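Local coordinates for GCN5-related N-acetyltransferase (Ralstonia eutropha JMP134, PDB 2Q0Y) that belongs to the GNAT family of N-acetyltransferases and probably transfers an acyl group, typically acetyl from acetyl-CoA, to an amine acceptor, at the interface of chains A and B. Residues are numbered along the deposited sequence; one frame, centred on the assembly and turned at random. Chains: chain A/B, GCN5-related N-acetyltransferase.

Contact 1: the interface of chains A and B. Residues chain A 19, 23, 28, 33, 36; chain B 76-79.
A:Phe23 and B:Pro79 meet in a loop-to-helix interface, where a proline-rich loop of chain B enters the groove between helices 12-25 and 30-50 of chain A and joins the two copies. B:Pro79 is the plug. Its CG lies over the centre of the A:Phe23 ring, 3.6 Å from the centroid. A:Leu33 CD2 touches the same B:Pro79 CG at 3.7 Å. The selenium of the selenomethionine A:Met36 comes up to B:Pro79 CD at 3.8 Å. A:Arg28 is bent at its second and third torsions. B:Pro79 CB lies over one face of its guanidinium, offset toward the rim, 3.6 Å from A:Arg28 CZ. A:Phe23 points its CZ end at the B:His78 imidazole face, beside CD2 and NE2, with the ring planes 79° apart. A:Arg19 supplies the polar link. Its chain runs extended from CG to NE and presents NH2 to the carbonyl O of B:Pro77 at 2.9 Å. The donor is tilted from the carbonyl plane, and the bond is bent, 143° at the hydrogen. A:Phe23 CE2 packs over the centre of the A:Arg19 guanidinium, and this should steady the donor. The guanidinium groups of A:Arg19 and A:Arg28 lie near the imidazole without touching its NE2 and may disfavour its protonation. The helix pair forms a largely apolar seat for the partner's loop and may support dimer formation, if the deposited pair is the biological one.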
ATOM      1  N   ARG A  19     -15.015  -6.907  -8.520  1.00 13.05           N
ATOM      2  CA  ARG A  19     -13.847  -7.388  -7.811  1.00 12.40           C
ATOM      3  C   ARG A  19     -13.629  -8.874  -8.066  1.00 11.76           C
ATOM      4  O   ARG A  19     -12.520  -9.288  -8.384  1.00 12.63           O
ATOM      5  CB  ARG A  19     -13.978  -7.111  -6.316  1.00 10.48           C
ATOM      6  CG  ARG A  19     -12.743  -7.463  -5.490  1.00 12.57           C
ATOM      7  CD  ARG A  19     -12.829  -6.880  -4.108  1.00 12.81           C
ATOM      8  NE  ARG A  19     -11.626  -7.088  -3.299  1.00  9.27           N
ATOM      9  CZ  ARG A  19     -10.519  -6.354  -3.367  1.00 14.34           C
ATOM     10  NH1 ARG A  19     -10.395  -5.384  -4.264  1.00 13.70           N
ATOM     11  NH2 ARG A  19      -9.504  -6.623  -2.577  1.00 12.48           N
ATOM     12  N   PHE A  23     -10.417 -10.489 -10.327  1.00 13.27           N
ATOM     13  CA  PHE A  23      -9.477 -11.459  -9.755  1.00 11.76           C
ATOM     14  C   PHE A  23      -9.578 -12.846 -10.380  1.00 12.39           C
ATOM     15  O   PHE A  23      -8.561 -13.526 -10.552  1.00 13.14           O
ATOM     16  CB  PHE A  23      -9.669 -11.557  -8.237  1.00 12.37           C
ATOM     17  CG  PHE A  23      -9.050 -10.428  -7.445  1.00 10.58           C
ATOM     18  CD1 PHE A  23      -7.711 -10.081  -7.620  1.00 12.87           C
ATOM     19  CD2 PHE A  23      -9.793  -9.748  -6.490  1.00 13.19           C
ATOM     20  CE1 PHE A  23      -7.133  -9.086  -6.864  1.00 16.35           C
ATOM     21  CE2 PHE A  23      -9.220  -8.739  -5.741  1.00 11.99           C
ATOM     22  CZ  PHE A  23      -7.887  -8.413  -5.929  1.00 11.77           C
ATOM     23  N   ARG A  28      -6.754 -15.856  -9.895  1.00 13.53           N
ATOM     24  CA  ARG A  28      -6.908 -16.170  -8.473  1.00 15.16           C
ATOM     25  C   ARG A  28      -7.874 -17.326  -8.297  1.00 14.39           C
ATOM     26  O   ARG A  28      -8.804 -17.489  -9.078  1.00 14.23           O
ATOM     27  CB  ARG A  28      -7.384 -14.972  -7.669  1.00 13.87           C
ATOM     28  CG  ARG A  28      -6.484 -13.727  -7.723  1.00 20.48           C
ATOM     29  CD  ARG A  28      -4.983 -13.970  -7.549  1.00 24.99           C
ATOM     30  NE  ARG A  28      -4.526 -14.134  -6.164  1.00 30.96           N
ATOM     31  CZ  ARG A  28      -3.878 -13.213  -5.435  1.00 32.40           C
ATOM     32  NH1 ARG A  28      -3.635 -11.986  -5.892  1.00 35.88           N
ATOM     33  NH2 ARG A  28      -3.502 -13.516  -4.204  1.00 29.70           N
ATOM     34  N   LEU A  33     -11.615 -16.578  -3.632  1.00  9.99           N
ATOM     35  CA  LEU A  33     -12.533 -15.454  -3.887  1.00  9.75           C
ATOM     36  C   LEU A  33     -13.858 -15.682  -3.175  1.00  8.56           C
ATOM     37  O   LEU A  33     -14.493 -14.722  -2.737  1.00 10.43           O
ATOM     38  CB  LEU A  33     -12.759 -15.238  -5.386  1.00  9.75           C
ATOM     39  CG  LEU A  33     -11.454 -14.973  -6.167  1.00 13.87           C
ATOM     40  CD1 LEU A  33     -11.726 -14.877  -7.663  1.00 14.75           C
ATOM     41  CD2 LEU A  33     -10.769 -13.736  -5.653  1.00 17.72           C
HETATM   42  N   MSE A  36     -13.357 -14.654   0.358  1.00  8.70           N
HETATM   43  CA  MSE A  36     -13.287 -13.197   0.417  1.00  9.93           C
HETATM   44  C   MSE A  36     -14.638 -12.504   0.300  1.00 10.27           C
HETATM   45  O   MSE A  36     -14.790 -11.344   0.702  1.00  9.87           O
HETATM   46  CB  MSE A  36     -12.396 -12.699  -0.734  1.00 10.54           C
HETATM   47  CG  MSE A  36     -12.159 -11.210  -0.753  1.00 11.77           C
HETATM   48 SE   MSE A  36     -11.350 -10.686  -2.439  0.75 17.67          SE
HETATM   49  CE  MSE A  36     -12.903 -10.944  -3.514  1.00 19.67           C
TER
ATOM     50  N   PRO B  76      -8.859  -3.577   2.179  1.00 12.08           N
ATOM     51  CA  PRO B  76      -9.987  -4.467   1.841  1.00 11.40           C
ATOM     52  C   PRO B  76      -9.608  -5.944   1.860  1.00 12.96           C
ATOM     53  O   PRO B  76      -8.510  -6.308   1.415  1.00 12.86           O
ATOM     54  CB  PRO B  76     -10.341  -4.066   0.401  1.00 12.32           C
ATOM     55  CG  PRO B  76      -9.089  -3.385  -0.111  1.00 13.52           C
ATOM     56  CD  PRO B  76      -8.546  -2.662   1.069  1.00 12.40           C
ATOM     57  N   PRO B  77     -10.514  -6.804   2.349  1.00 12.52           N
ATOM     58  CA  PRO B  77     -10.281  -8.241   2.186  1.00 12.04           C
ATOM     59  C   PRO B  77      -9.875  -8.540   0.751  1.00 10.59           C
ATOM     60  O   PRO B  77     -10.405  -7.929  -0.191  1.00 12.17           O
ATOM     61  CB  PRO B  77     -11.633  -8.843   2.561  1.00 10.40           C
ATOM     62  CG  PRO B  77     -12.107  -7.900   3.637  1.00 12.90           C
ATOM     63  CD  PRO B  77     -11.749  -6.536   3.100  1.00 12.33           C
ATOM     64  N   HIS B  78      -8.928  -9.455   0.600  1.00 11.45           N
ATOM     65  CA  HIS B  78      -8.155  -9.597  -0.620  1.00 11.24           C
ATOM     66  C   HIS B  78      -7.819 -11.070  -0.804  1.00 10.85           C
ATOM     67  O   HIS B  78      -7.745 -11.804   0.161  1.00 10.39           O
ATOM     68  CB  HIS B  78      -6.878  -8.771  -0.451  1.00 12.78           C
ATOM     69  CG  HIS B  78      -5.994  -8.728  -1.657  1.00 14.06           C
ATOM     70  ND1 HIS B  78      -5.050  -9.700  -1.920  1.00 13.26           N
ATOM     71  CD2 HIS B  78      -5.898  -7.825  -2.663  1.00 17.97           C
ATOM     72  CE1 HIS B  78      -4.409  -9.391  -3.032  1.00 13.75           C
ATOM     73  NE2 HIS B  78      -4.911  -8.264  -3.508  1.00 15.63           N
ATOM     74  N   PRO B  79      -7.591 -11.518  -2.044  1.00 12.10           N
ATOM     75  CA  PRO B  79      -7.249 -12.930  -2.174  1.00 11.99           C
ATOM     76  C   PRO B  79      -6.014 -13.415  -1.387  1.00 11.92           C
ATOM     77  O   PRO B  79      -5.934 -14.603  -1.084  1.00 13.85           O
ATOM     78  CB  PRO B  79      -7.031 -13.095  -3.678  1.00 12.86           C
ATOM     79  CG  PRO B  79      -7.802 -11.975  -4.296  1.00 14.20           C
ATOM     80  CD  PRO B  79      -7.692 -10.851  -3.357  1.00 12.78           C
TER

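Contact 2: the interface of chains A and B. Residues chain A 73, 89, 91, 127; chain B 75-76, 87.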
ATOM      1  N   ILE A  73      -5.901   6.953   0.944  1.00 13.43           N
ATOM      2  CA  ILE A  73      -5.501   6.223   2.135  1.00 14.76           C
ATOM      3  C   ILE A  73      -4.493   7.002   2.952  1.00 14.78           C
ATOM      4  O   ILE A  73      -3.681   7.757   2.406  1.00 13.18           O
ATOM      5  CB  ILE A  73      -4.981   4.831   1.795  1.00 15.01           C
ATOM      6  CG1 ILE A  73      -3.716   4.889   0.957  1.00 13.01           C
ATOM      7  CG2 ILE A  73      -6.067   4.063   1.014  1.00 16.49           C
ATOM      8  CD1 ILE A  73      -3.106   3.517   0.677  1.00 17.08           C
ATOM      9  N   TYR A  89      -5.387   5.670  -4.105  1.00 11.50           N
ATOM     10  CA  TYR A  89      -5.376   4.240  -4.378  1.00 10.94           C
ATOM     11  C   TYR A  89      -6.512   3.911  -5.352  1.00  9.82           C
ATOM     12  O   TYR A  89      -7.656   4.304  -5.127  1.00 11.80           O
ATOM     13  CB  TYR A  89      -5.496   3.410  -3.081  1.00 12.72           C
ATOM     14  CG  TYR A  89      -5.355   1.929  -3.361  1.00 13.30           C
ATOM     15  CD1 TYR A  89      -4.194   1.437  -3.958  1.00 18.66           C
ATOM     16  CD2 TYR A  89      -6.357   1.025  -3.049  1.00 16.36           C
ATOM     17  CE1 TYR A  89      -4.044   0.106  -4.257  1.00 21.36           C
ATOM     18  CE2 TYR A  89      -6.207  -0.334  -3.349  1.00 15.86           C
ATOM     19  CZ  TYR A  89      -5.049  -0.785  -3.963  1.00 18.46           C
ATOM     20  OH  TYR A  89      -4.842  -2.141  -4.284  1.00 19.84           O
ATOM     21  N   LEU A  91      -8.513   0.814  -7.380  1.00 11.63           N
ATOM     22  CA  LEU A  91      -8.800  -0.606  -7.281  1.00 11.55           C
ATOM     23  C   LEU A  91     -10.090  -0.981  -8.003  1.00 10.80           C
ATOM     24  O   LEU A  91     -10.920  -0.116  -8.334  1.00  9.89           O
ATOM     25  CB  LEU A  91      -8.865  -1.068  -5.814  1.00 11.05           C
ATOM     26  CG  LEU A  91     -10.036  -0.621  -4.945  1.00 10.16           C
ATOM     27  CD1 LEU A  91     -10.125  -1.443  -3.667  1.00 12.74           C
ATOM     28  CD2 LEU A  91     -10.003   0.873  -4.625  1.00 10.89           C
ATOM     29  N   HIS A 127      -2.586  -1.779  -7.707  1.00 14.39           N
ATOM     30  CA  HIS A 127      -1.986  -3.095  -7.909  1.00 13.87           C
ATOM     31  C   HIS A 127      -2.525  -3.661  -9.204  1.00 14.80           C
ATOM     32  O   HIS A 127      -3.737  -3.873  -9.347  1.00 14.93           O
ATOM     33  CB  HIS A 127      -2.277  -4.009  -6.734  1.00 16.22           C
ATOM     34  CG  HIS A 127      -1.583  -3.595  -5.478  1.00 16.52           C
ATOM     35  ND1 HIS A 127      -2.190  -2.821  -4.518  1.00 21.17           N
ATOM     36  CD2 HIS A 127      -0.335  -3.850  -5.022  1.00 24.69           C
ATOM     37  CE1 HIS A 127      -1.348  -2.618  -3.520  1.00 20.04           C
ATOM     38  NE2 HIS A 127      -0.209  -3.220  -3.809  1.00 23.30           N
TER
ATOM     39  N   TRP B  75      -7.104  -2.472   5.106  1.00 13.49           N
ATOM     40  CA  TRP B  75      -7.064  -2.891   3.728  1.00 13.28           C
ATOM     41  C   TRP B  75      -8.308  -3.717   3.398  1.00 12.19           C
ATOM     42  O   TRP B  75      -8.760  -4.482   4.232  1.00 12.60           O
ATOM     43  CB  TRP B  75      -5.805  -3.712   3.445  1.00 12.24           C
ATOM     44  CG  TRP B  75      -5.424  -3.648   2.037  1.00 12.84           C
ATOM     45  CD1 TRP B  75      -5.748  -4.523   1.053  1.00 16.87           C
ATOM     46  CD2 TRP B  75      -4.691  -2.592   1.414  1.00 14.07           C
ATOM     47  NE1 TRP B  75      -5.250  -4.083  -0.157  1.00 18.09           N
ATOM     48  CE2 TRP B  75      -4.598  -2.898   0.041  1.00 15.27           C
ATOM     49  CE3 TRP B  75      -4.108  -1.415   1.887  1.00 19.97           C
ATOM     50  CZ2 TRP B  75      -3.938  -2.073  -0.866  1.00 15.19           C
ATOM     51  CZ3 TRP B  75      -3.465  -0.582   0.979  1.00 18.24           C
ATOM     52  CH2 TRP B  75      -3.369  -0.927  -0.369  1.00 15.97           C
ATOM     53  N   PRO B  76      -8.859  -3.577   2.179  1.00 12.08           N
ATOM     54  CA  PRO B  76      -9.987  -4.467   1.841  1.00 11.40           C
ATOM     55  C   PRO B  76      -9.608  -5.944   1.860  1.00 12.96           C
ATOM     56  O   PRO B  76      -8.510  -6.308   1.415  1.00 12.86           O
ATOM     57  CB  PRO B  76     -10.341  -4.066   0.401  1.00 12.32           C
ATOM     58  CG  PRO B  76      -9.089  -3.385  -0.111  1.00 13.52           C
ATOM     59  CD  PRO B  76      -8.546  -2.662   1.069  1.00 12.40           C
ATOM     60  N   ARG B  87      -3.531  -5.531   6.489  1.00 12.32           N
ATOM     61  CA  ARG B  87      -2.269  -6.164   6.168  1.00 13.80           C
ATOM     62  C   ARG B  87      -1.135  -5.528   6.979  1.00 12.88           C
ATOM     63  O   ARG B  87      -1.251  -4.396   7.457  1.00 13.35           O
ATOM     64  CB  ARG B  87      -2.003  -6.179   4.652  1.00 16.86           C
ATOM     65  CG  ARG B  87      -2.160  -4.905   3.949  1.00 18.98           C
ATOM     66  CD  ARG B  87      -1.756  -5.028   2.456  1.00 16.07           C
ATOM     67  NE  ARG B  87      -2.631  -5.879   1.643  1.00 13.37           N
ATOM     68  CZ  ARG B  87      -2.523  -6.019   0.320  1.00 16.47           C
ATOM     69  NH1 ARG B  87      -1.606  -5.340  -0.359  1.00 13.99           N
ATOM     70  NH2 ARG B  87      -3.336  -6.818  -0.349  1.00 16.06           N
TER
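B:Trp75 packs against A:Tyr89 in an aromatic, largely apolar interface between a loop of chain B and the sheet of chain A, and it joins the copies near the middle of the assembly. The indole reaches across with the outer edge of its six-membered ring. CZ2 touches A:Tyr89 CZ at 3.5 Å. A:Tyr89 has CG anti to the backbone N (chi1 -175°), which carries its ring toward the indole. The two rings are turned 55° apart, edge-to-face, and the indole CH2 lies above the tyrosine face, offset toward the rim. The same CZ2 meets A:His127 CE1 at 3.7 Å. Within chain A, A:His127 ND1 donates to the phenol OH of A:Tyr89 at 2.7 Å, with 164° at the hydrogen and the oxygen close to the imidazole plane. This helps set the turn of the imidazole and anchors the phenol OH. A:Ile73 CD1 borders B:Trp75 CZ3, 4.1 Å away. B:Pro76 CD lies over one indole face and B:Arg87 over the other, both offset toward the rim; the guanidinium covers the NE1 end. A:His127 is also a magnesium-binding residue. In the fold, A:Ile73, A:Tyr89 and A:His127 come from strands 63-74, 86-95 and 123-127, while B:Trp75 directly follows strand 63-74 of its own chain.

Contact 3: the interface of chains A and B. Residues chain A 113, 124, 139-141; chain B 148-149.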
ATOM      1  N   GLU A 113      -7.925   9.445 -12.067  1.00 10.83           N
ATOM      2  CA  GLU A 113      -6.775  10.340 -11.918  1.00 10.68           C
ATOM      3  C   GLU A 113      -7.212  11.815 -11.788  1.00 12.73           C
ATOM      4  O   GLU A 113      -6.656  12.557 -10.984  1.00 12.55           O
ATOM      5  CB  GLU A 113      -5.799  10.185 -13.065  1.00 11.13           C
ATOM      6  CG  GLU A 113      -5.139   8.803 -13.095  1.00 12.31           C
ATOM      7  CD  GLU A 113      -4.197   8.603 -14.269  1.00 12.47           C
ATOM      8  OE1 GLU A 113      -3.837   9.578 -14.969  1.00 17.09           O
ATOM      9  OE2 GLU A 113      -3.860   7.432 -14.512  1.00 15.58           O
ATOM     10  N   ALA A 124      -0.306   8.577  -6.348  1.00 11.58           N
ATOM     11  CA  ALA A 124      -1.256   7.470  -6.298  1.00  9.88           C
ATOM     12  C   ALA A 124      -0.591   6.152  -6.648  1.00 10.62           C
ATOM     13  O   ALA A 124       0.456   6.118  -7.340  1.00 10.53           O
ATOM     14  CB  ALA A 124      -2.400   7.740  -7.255  1.00 10.88           C
HETATM   15  N   MSE A 139      -0.089   4.949 -19.761  1.00 15.82           N
HETATM   16  CA  MSE A 139      -0.639   6.113 -19.088  1.00 16.06           C
HETATM   17  C   MSE A 139       0.307   6.716 -18.037  1.00 15.10           C
HETATM   18  O   MSE A 139      -0.109   7.576 -17.263  1.00 14.46           O
HETATM   19  CB  MSE A 139      -1.967   5.747 -18.446  1.00 15.30           C
HETATM   20  CG  MSE A 139      -3.071   5.349 -19.433  1.00 17.32           C
HETATM   21 SE   MSE A 139      -4.728   5.046 -18.441  0.75 19.90          SE
HETATM   22  CE  MSE A 139      -5.005   6.896 -17.851  1.00 21.57           C
ATOM     23  N   GLY A 140       1.566   6.273 -18.018  1.00 14.84           N
ATOM     24  CA  GLY A 140       2.597   6.915 -17.203  1.00 14.22           C
ATOM     25  C   GLY A 140       2.755   6.367 -15.802  1.00 13.72           C
ATOM     26  O   GLY A 140       3.360   7.015 -14.931  1.00 12.82           O
ATOM     27  N   TRP A 141       2.210   5.170 -15.579  1.00 13.26           N
ATOM     28  CA  TRP A 141       2.379   4.456 -14.320  1.00 12.10           C
ATOM     29  C   TRP A 141       3.694   3.662 -14.360  1.00 11.98           C
ATOM     30  O   TRP A 141       4.101   3.154 -15.418  1.00 12.25           O
ATOM     31  CB  TRP A 141       1.192   3.537 -14.027  1.00 10.84           C
ATOM     32  CG  TRP A 141      -0.079   4.300 -13.779  1.00 12.38           C
ATOM     33  CD1 TRP A 141      -0.872   4.899 -14.708  1.00 12.14           C
ATOM     34  CD2 TRP A 141      -0.688   4.543 -12.511  1.00  9.82           C
ATOM     35  NE1 TRP A 141      -1.938   5.514 -14.093  1.00 13.32           N
ATOM     36  CE2 TRP A 141      -1.831   5.332 -12.738  1.00 12.70           C
ATOM     37  CE3 TRP A 141      -0.349   4.204 -11.184  1.00 11.17           C
ATOM     38  CZ2 TRP A 141      -2.663   5.755 -11.696  1.00 11.41           C
ATOM     39  CZ3 TRP A 141      -1.163   4.626 -10.168  1.00 11.15           C
ATOM     40  CH2 TRP A 141      -2.308   5.395 -10.421  1.00 10.83           C
TER
ATOM     41  N   SER B 148       2.772   3.027  -9.606  1.00  9.86           N
ATOM     42  CA  SER B 148       2.538   4.350  -9.063  1.00 10.66           C
ATOM     43  C   SER B 148       2.591   5.427 -10.134  1.00 10.02           C
ATOM     44  O   SER B 148       3.154   5.223 -11.222  1.00  9.08           O
ATOM     45  CB  SER B 148       3.563   4.658  -7.967  1.00 11.98           C
ATOM     46  OG  SER B 148       4.881   4.855  -8.494  1.00 10.15           O
ATOM     47  N   LYS B 149       2.003   6.582  -9.811  1.00  8.70           N
ATOM     48  CA  LYS B 149       2.013   7.733 -10.681  1.00  9.00           C
ATOM     49  C   LYS B 149       1.863   9.035  -9.882  1.00  9.77           C
ATOM     50  O   LYS B 149       0.993   9.135  -9.014  1.00  8.79           O
ATOM     51  CB  LYS B 149       0.886   7.635 -11.704  1.00  9.69           C
ATOM     52  CG  LYS B 149       0.867   8.751 -12.709  1.00 11.56           C
ATOM     53  CD  LYS B 149      -0.255   8.615 -13.713  1.00 10.90           C
ATOM     54  CE  LYS B 149      -0.212   9.723 -14.726  1.00 15.87           C
ATOM     55  NZ  LYS B 149      -1.271   9.578 -15.781  1.00 12.58           N
TER
HETATM   56  O   HOH W   1       5.307   6.983 -12.937  1.00 16.16           O
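B:Lys149 lies across the face of A:Trp141, and its tip NZ is gripped by chain A. Its side chain is fully extended, with CG anti to the backbone N (chi1 -177°). That shape carries CB over the six-membered ring, 3.6 Å from its centroid, and CD over the five-membered ring. The side-chain amine NZ forms a salt bridge with the carboxylate OE1 of A:Glu113 at 2.7 Å, coming from above the carboxylate plane. NZ also donates to the carbonyl O of A:Met139 at 2.7 Å, almost in line with the C=O bond. The backbone of B:Lys149 pairs with A:Ala124 in an antiparallel bridge. B:Lys149 N donates to A:Ala124 O, and A:Ala124 N donates to B:Lys149 O, each at 3.0 Å. In the second shell, A:Trp141 NE1 donates to the other carboxylate oxygen, A:Glu113 OE2, at 2.7 Å. The carboxylate thus links the indole and the lysine, and its negative charge may favour a charged NZ. A water molecule contacts A:Gly140 O at 2.8 Å and B:Ser148 O at a longer 3.3 Å. The site docks strand 146-150 of chain B onto strand 123-127 of chain A, extending the sheet across the chains, and appears to anchor a C-terminal strand swapped between copies, if the deposited dimer is the biological one.

Contact 1 and contact 2 have C-alpha centres about 11 Å apart and share B:Pro76, so one loop of chain B serves both. The centre of contact 3 lies about 15 Å from that of contact 2 and about 23 Å from that of contact 1. Contacts 2 and 3 both use strand 123-127 of chain A. Contact 1 uses helices of chain A. The 75-79 loop and the C-terminal strand of chain B, separated along the sequence, both hold chain A. The strand pairing of contact 3 recurs with the chains exchanged, which suggests an intertwined dimer, though the structure alone does not show that it is biological.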